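Local atomic coordinates of GTN Reductase (Agrobacterium tumefaciens, PDB entry 5N6G), a protein that probably reduces activated carbon-carbon double bonds as an FMN-dependent ene-reductase of the Old Yellow Enzyme family, and here holds 2-phenylacrylic acid. Residues 181-186 with 236-241. Numbering follows the deposited sequence.
With 8OZ (2-Phenylacrylic acid), chain C; FMN (flavin mononucleotide), chain B.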
ATOM      1  N   ASN A 181      -7.327  -0.777   2.446  1.00 13.14           N
ATOM      2  CA  ASN A 181      -7.501  -0.049   3.705  1.00 14.31           C
ATOM      3  C   ASN A 181      -8.384   1.191   3.598  1.00 16.48           C
ATOM      4  O   ASN A 181      -8.163   2.183   4.289  1.00 15.35           O
ATOM      5  CB  ASN A 181      -6.148   0.308   4.298  1.00 13.73           C
ATOM      6  CG  ASN A 181      -5.327  -0.922   4.586  1.00 18.14           C
ATOM      7  OD1 ASN A 181      -5.877  -1.991   4.859  1.00 17.88           O
ATOM      8  ND2 ASN A 181      -4.023  -0.793   4.529  1.00 16.55           N
ATOM      9  N   GLY A 182      -9.465   1.088   2.833  1.00 14.13           N
ATOM     10  CA  GLY A 182     -10.475   2.146   2.848  1.00 13.54           C
ATOM     11  C   GLY A 182     -10.116   3.429   2.133  1.00 13.41           C
ATOM     12  O   GLY A 182     -10.802   4.428   2.347  1.00 13.14           O
ATOM     13  N   TYR A 183      -9.067   3.448   1.320  1.00 12.59           N
ATOM     14  CA  TYR A 183      -8.681   4.661   0.611  1.00 12.47           C
ATOM     15  C   TYR A 183      -9.433   4.744  -0.720  1.00 12.04           C
ATOM     16  O   TYR A 183     -10.465   4.098  -0.899  1.00 12.21           O
ATOM     17  CB  TYR A 183      -7.160   4.740   0.519  1.00 11.97           C
ATOM     18  CG  TYR A 183      -6.589   4.927   1.921  1.00 11.89           C
ATOM     19  CD1 TYR A 183      -6.826   6.087   2.632  1.00 11.42           C
ATOM     20  CD2 TYR A 183      -5.861   3.922   2.549  1.00 13.45           C
ATOM     21  CE1 TYR A 183      -6.311   6.276   3.914  1.00 13.71           C
ATOM     22  CE2 TYR A 183      -5.364   4.099   3.846  1.00 14.92           C
ATOM     23  CZ  TYR A 183      -5.581   5.278   4.504  1.00 13.39           C
ATOM     24  OH  TYR A 183      -5.094   5.472   5.772  1.00 18.12           O
ATOM     25  N   LEU A 184      -9.002   5.623  -1.624  1.00 12.55           N
ATOM     26  CA  LEU A 184      -9.880   6.023  -2.734  1.00 11.43           C
ATOM     27  C   LEU A 184     -10.374   4.828  -3.545  1.00  9.95           C
ATOM     28  O   LEU A 184     -11.564   4.751  -3.869  1.00 11.86           O
ATOM     29  CB  LEU A 184      -9.175   7.011  -3.656  1.00 12.72           C
ATOM     30  CG  LEU A 184     -10.040   7.521  -4.823  1.00 13.30           C
ATOM     31  CD1 LEU A 184     -11.188   8.369  -4.321  1.00 16.39           C
ATOM     32  CD2 LEU A 184      -9.184   8.292  -5.851  1.00 16.07           C
ATOM     33  N   ILE A 185      -9.470   3.946  -3.970  1.00 10.60           N
ATOM     34  CA  ILE A 185      -9.889   2.864  -4.853  1.00 12.95           C
ATOM     35  C   ILE A 185     -10.879   1.969  -4.132  1.00 12.25           C
ATOM     36  O   ILE A 185     -11.891   1.549  -4.710  1.00 14.09           O
ATOM     37  CB  ILE A 185      -8.672   2.086  -5.377  1.00 11.84           C
ATOM     38  CG1 ILE A 185      -7.813   3.005  -6.258  1.00 14.07           C
ATOM     39  CG2 ILE A 185      -9.119   0.890  -6.219  1.00 14.06           C
ATOM     40  CD1 ILE A 185      -6.486   2.412  -6.700  1.00 13.35           C
ATOM     41  N   GLU A 186     -10.619   1.678  -2.856  1.00 12.28           N
ATOM     42  CA  GLU A 186     -11.539   0.868  -2.061  1.00 12.39           C
ATOM     43  C   GLU A 186     -12.870   1.558  -1.853  1.00 11.75           C
ATOM     44  O   GLU A 186     -13.910   0.896  -1.733  1.00 14.74           O
ATOM     45  CB  GLU A 186     -10.962   0.550  -0.684  1.00 19.88           C
ATOM     46  CG  GLU A 186     -10.388  -0.794  -0.588  1.00 30.35           C
ATOM     47  CD  GLU A 186     -10.474  -1.418   0.806  1.00 23.44           C
ATOM     48  OE1 GLU A 186     -11.072  -0.863   1.778  1.00 21.04           O
ATOM     49  OE2 GLU A 186      -9.905  -2.511   0.895  1.00 24.22           O
ATOM     50  N   PRO A 236     -11.822  -3.407   8.148  1.00 17.16           N
ATOM     51  CA  PRO A 236     -12.709  -2.307   8.546  1.00 20.11           C
ATOM     52  C   PRO A 236     -12.019  -0.952   8.610  1.00 18.49           C
ATOM     53  O   PRO A 236     -12.609   0.017   9.106  1.00 19.00           O
ATOM     54  CB  PRO A 236     -13.140  -2.755   9.932  1.00 17.76           C
ATOM     55  CG  PRO A 236     -11.934  -3.434  10.494  1.00 18.58           C
ATOM     56  CD  PRO A 236     -11.268  -4.103   9.324  1.00 17.64           C
ATOM     57  N   ALA A 237     -10.785  -0.881   8.159  1.00 14.41           N
ATOM     58  CA  ALA A 237     -10.018   0.355   8.219  1.00 16.07           C
ATOM     59  C   ALA A 237     -10.789   1.524   7.616  1.00 17.48           C
ATOM     60  O   ALA A 237     -11.404   1.414   6.556  1.00 15.95           O
ATOM     61  CB  ALA A 237      -8.700   0.165   7.465  1.00 19.49           C
ATOM     62  N   ASN A 238     -10.685   2.674   8.278  1.00 13.80           N
ATOM     63  CA  ASN A 238     -11.206   3.933   7.757  1.00 15.53           C
ATOM     64  C   ASN A 238     -12.702   3.852   7.452  1.00 13.68           C
ATOM     65  O   ASN A 238     -13.206   4.452   6.492  1.00 14.96           O
ATOM     66  CB  ASN A 238     -10.377   4.390   6.563  1.00 16.31           C
ATOM     67  CG  ASN A 238      -8.963   4.757   6.997  1.00 13.17           C
ATOM     68  OD1 ASN A 238      -8.798   5.554   7.930  1.00 18.65           O
ATOM     69  ND2 ASN A 238      -7.962   4.099   6.428  1.00 15.97           N
ATOM     70  N   ASP A 239     -13.425   3.172   8.337  1.00 14.13           N
ATOM     71  CA  ASP A 239     -14.880   3.263   8.442  1.00 14.21           C
ATOM     72  C   ASP A 239     -15.616   2.636   7.260  1.00 15.66           C
ATOM     73  O   ASP A 239     -16.777   2.980   7.017  1.00 20.20           O
ATOM     74  CB  ASP A 239     -15.305   4.731   8.597  1.00 17.38           C
ATOM     75  CG  ASP A 239     -16.645   4.898   9.253  1.00 23.93           C
ATOM     76  OD1 ASP A 239     -17.038   4.027  10.058  1.00 26.29           O
ATOM     77  OD2 ASP A 239     -17.312   5.946   8.991  1.00 23.46           O
ATOM     78  N   ILE A 240     -14.995   1.707   6.542  1.00 16.48           N
ATOM     79  CA  ILE A 240     -15.539   1.155   5.304  1.00 14.32           C
ATOM     80  C   ILE A 240     -16.186  -0.193   5.597  1.00 16.72           C
ATOM     81  O   ILE A 240     -15.848  -0.861   6.588  1.00 15.98           O
ATOM     82  CB  ILE A 240     -14.430   1.057   4.231  1.00 14.27           C
ATOM     83  CG1 ILE A 240     -15.026   1.076   2.836  1.00 16.07           C
ATOM     84  CG2 ILE A 240     -13.547  -0.167   4.440  1.00 15.62           C
ATOM     85  CD1 ILE A 240     -14.047   1.550   1.791  1.00 18.09           C
ATOM     86  N   PHE A 241     -17.189  -0.553   4.793  1.00 15.27           N
ATOM     87  CA  PHE A 241     -17.955  -1.784   5.001  1.00 14.74           C
ATOM     88  C   PHE A 241     -18.382  -2.373   3.663  1.00 18.00           C
ATOM     89  O   PHE A 241     -18.825  -1.656   2.770  1.00 16.26           O
ATOM     90  CB  PHE A 241     -19.196  -1.537   5.879  1.00 15.70           C
ATOM     91  CG  PHE A 241     -20.135  -2.708   5.984  1.00 15.22           C
ATOM     92  CD1 PHE A 241     -19.970  -3.682   6.967  1.00 20.17           C
ATOM     93  CD2 PHE A 241     -21.218  -2.819   5.127  1.00 17.55           C
ATOM     94  CE1 PHE A 241     -20.869  -4.764   7.058  1.00 18.80           C
ATOM     95  CE2 PHE A 241     -22.095  -3.877   5.222  1.00 19.99           C
ATOM     96  CZ  PHE A 241     -21.909  -4.855   6.201  1.00 18.73           C
TER
HETATM   97  C4  8OZ C 402      -1.439   3.878   9.460  1.00 24.17           C
HETATM   98  C5  8OZ C 402      -1.467   5.242   9.640  1.00 23.42           C
HETATM   99  C6  8OZ C 402      -1.744   6.065   8.571  1.00 28.31           C
HETATM  100  C7  8OZ C 402      -1.974   5.528   7.317  1.00 21.93           C
HETATM  101  C8  8OZ C 402      -2.918   2.367   5.557  1.00 18.48           C
HETATM  102  C   8OZ C 402      -1.469   4.161   4.717  1.00 19.81           C
HETATM  103  O   8OZ C 402      -2.930   1.791   4.497  1.00 17.49           O
HETATM  104  C1  8OZ C 402      -2.064   3.585   5.751  1.00 19.64           C
HETATM  105  C2  8OZ C 402      -1.930   4.154   7.121  1.00 25.46           C
HETATM  106  C3  8OZ C 402      -1.674   3.330   8.212  1.00 27.12           C
HETATM  107  O1  8OZ C 402      -3.652   1.984   6.574  1.00 23.76           O
HETATM  108  N1  FMN B 401      -0.602  -0.339   5.020  1.00 13.95           N
HETATM  109  C2  FMN B 401      -0.513   0.223   3.770  1.00 14.56           C
HETATM  110  O2  FMN B 401      -1.006  -0.332   2.762  1.00 13.88           O
HETATM  111  N3  FMN B 401       0.162   1.413   3.609  1.00 13.78           N
HETATM  112  C4  FMN B 401       0.747   2.155   4.618  1.00 18.21           C
HETATM  113  O4  FMN B 401       1.367   3.186   4.361  1.00 15.09           O
HETATM  114  C4A FMN B 401       0.621   1.572   5.936  1.00 15.82           C
HETATM  115  N5  FMN B 401       1.178   2.196   6.943  1.00 17.57           N
HETATM  116  C5A FMN B 401       1.191   1.551   8.168  1.00 14.45           C
HETATM  117  C6  FMN B 401       1.878   2.145   9.221  1.00 13.65           C
HETATM  118  C7  FMN B 401       2.022   1.490  10.436  1.00 16.15           C
HETATM  119  C7M FMN B 401       2.804   2.162  11.537  1.00 17.99           C
HETATM  120  C8  FMN B 401       1.462   0.221  10.617  1.00 14.99           C
HETATM  121  C8M FMN B 401       1.652  -0.542  11.898  1.00 15.24           C
HETATM  122  C9  FMN B 401       0.751  -0.371   9.575  1.00 13.99           C
HETATM  123  C9A FMN B 401       0.623   0.285   8.350  1.00 12.77           C
HETATM  124  N10 FMN B 401       0.009  -0.336   7.241  1.00 13.01           N
HETATM  125  C10 FMN B 401      -0.035   0.294   6.028  1.00 16.36           C
HETATM  126  C1' FMN B 401      -0.411  -1.739   7.371  1.00 13.76           C
HETATM  127  C2' FMN B 401       0.784  -2.677   7.255  1.00 13.24           C
HETATM  128  O2' FMN B 401       1.347  -2.619   5.940  1.00 14.00           O
HETATM  129  C3' FMN B 401       0.440  -4.131   7.579  1.00 13.06           C
HETATM  130  O3' FMN B 401      -0.630  -4.567   6.743  1.00 17.08           O
HETATM  131  C4' FMN B 401       0.035  -4.355   9.035  1.00 13.82           C
HETATM  132  O4' FMN B 401       1.022  -3.807   9.912  1.00 16.59           O
HETATM  133  C5' FMN B 401      -0.213  -5.820   9.345  1.00 15.21           C
HETATM  134  O5' FMN B 401       0.995  -6.585   9.161  1.00 15.69           O
HETATM  135  P   FMN B 401       1.932  -7.128  10.372  1.00 18.04           P
HETATM  136  O1P FMN B 401       1.056  -8.071  11.168  1.00 19.42           O
HETATM  137  O2P FMN B 401       2.293  -5.896  11.186  1.00 18.55           O
HETATM  138  O3P FMN B 401       3.082  -7.774   9.691  1.00 17.50           O
HETATM  139  O   HOH W   1     -13.028   4.997   3.813  1.00 14.11           O
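The Tyr183 ring and the Asn238 carboxamide meet at a slant, their planes 54° apart, with Asn238 ND2 3.3 Å from Tyr183 CZ. The acid group of 2-phenylacrylic acid lies at the ring's edge, its O atom 3.4 Å from Tyr183 CE2, while Trp99 packs edge-to-face with the same ring and Tyr65 hydrogen-bonds the phenol oxygen. With CG beside its own backbone N (chi1 -67°), Asn238 swings its amide across to the 181-186 turn. There ND2 gives a nearly straight hydrogen bond of 2.9 Å to Asn181 O, which lies practically in the amide plane. Beside this bond Ala237 CB rests 3.8 Å from the same Asn181 O. Gly182 runs too close to Ala237 O and Asn238 CB for a side chain to fit, and a water donating to both Gly182 O and Asn238 O bridges the two backbones. Ile240 packs against Gly182 and Glu186, its CD1 3.6 Å from Glu186 O and its CG2 3.7 Å from Glu186 OE1. That oxygen also receives Gly182 N at 2.7 Å, from well above the carboxylate plane, while OE2 makes a salt bridge with Lys190 and a hydrogen bond with Ser232. The Asn181 carboxamide reaches the ligand: ND2 donates to the ligand's O at 2.8 Å, Thr271 bonds its OD1, and His178 adds a second hydrogen bond to the ligand. The pairing joins the loops after strands 174-178 and 227-231 at the C-terminal mouth of a TIM barrel, where the His/Asn pair grips the ligand's acid group, the electron-withdrawing group of the alkene, beside the flavin, as such pairs do in Old Yellow Enzymes.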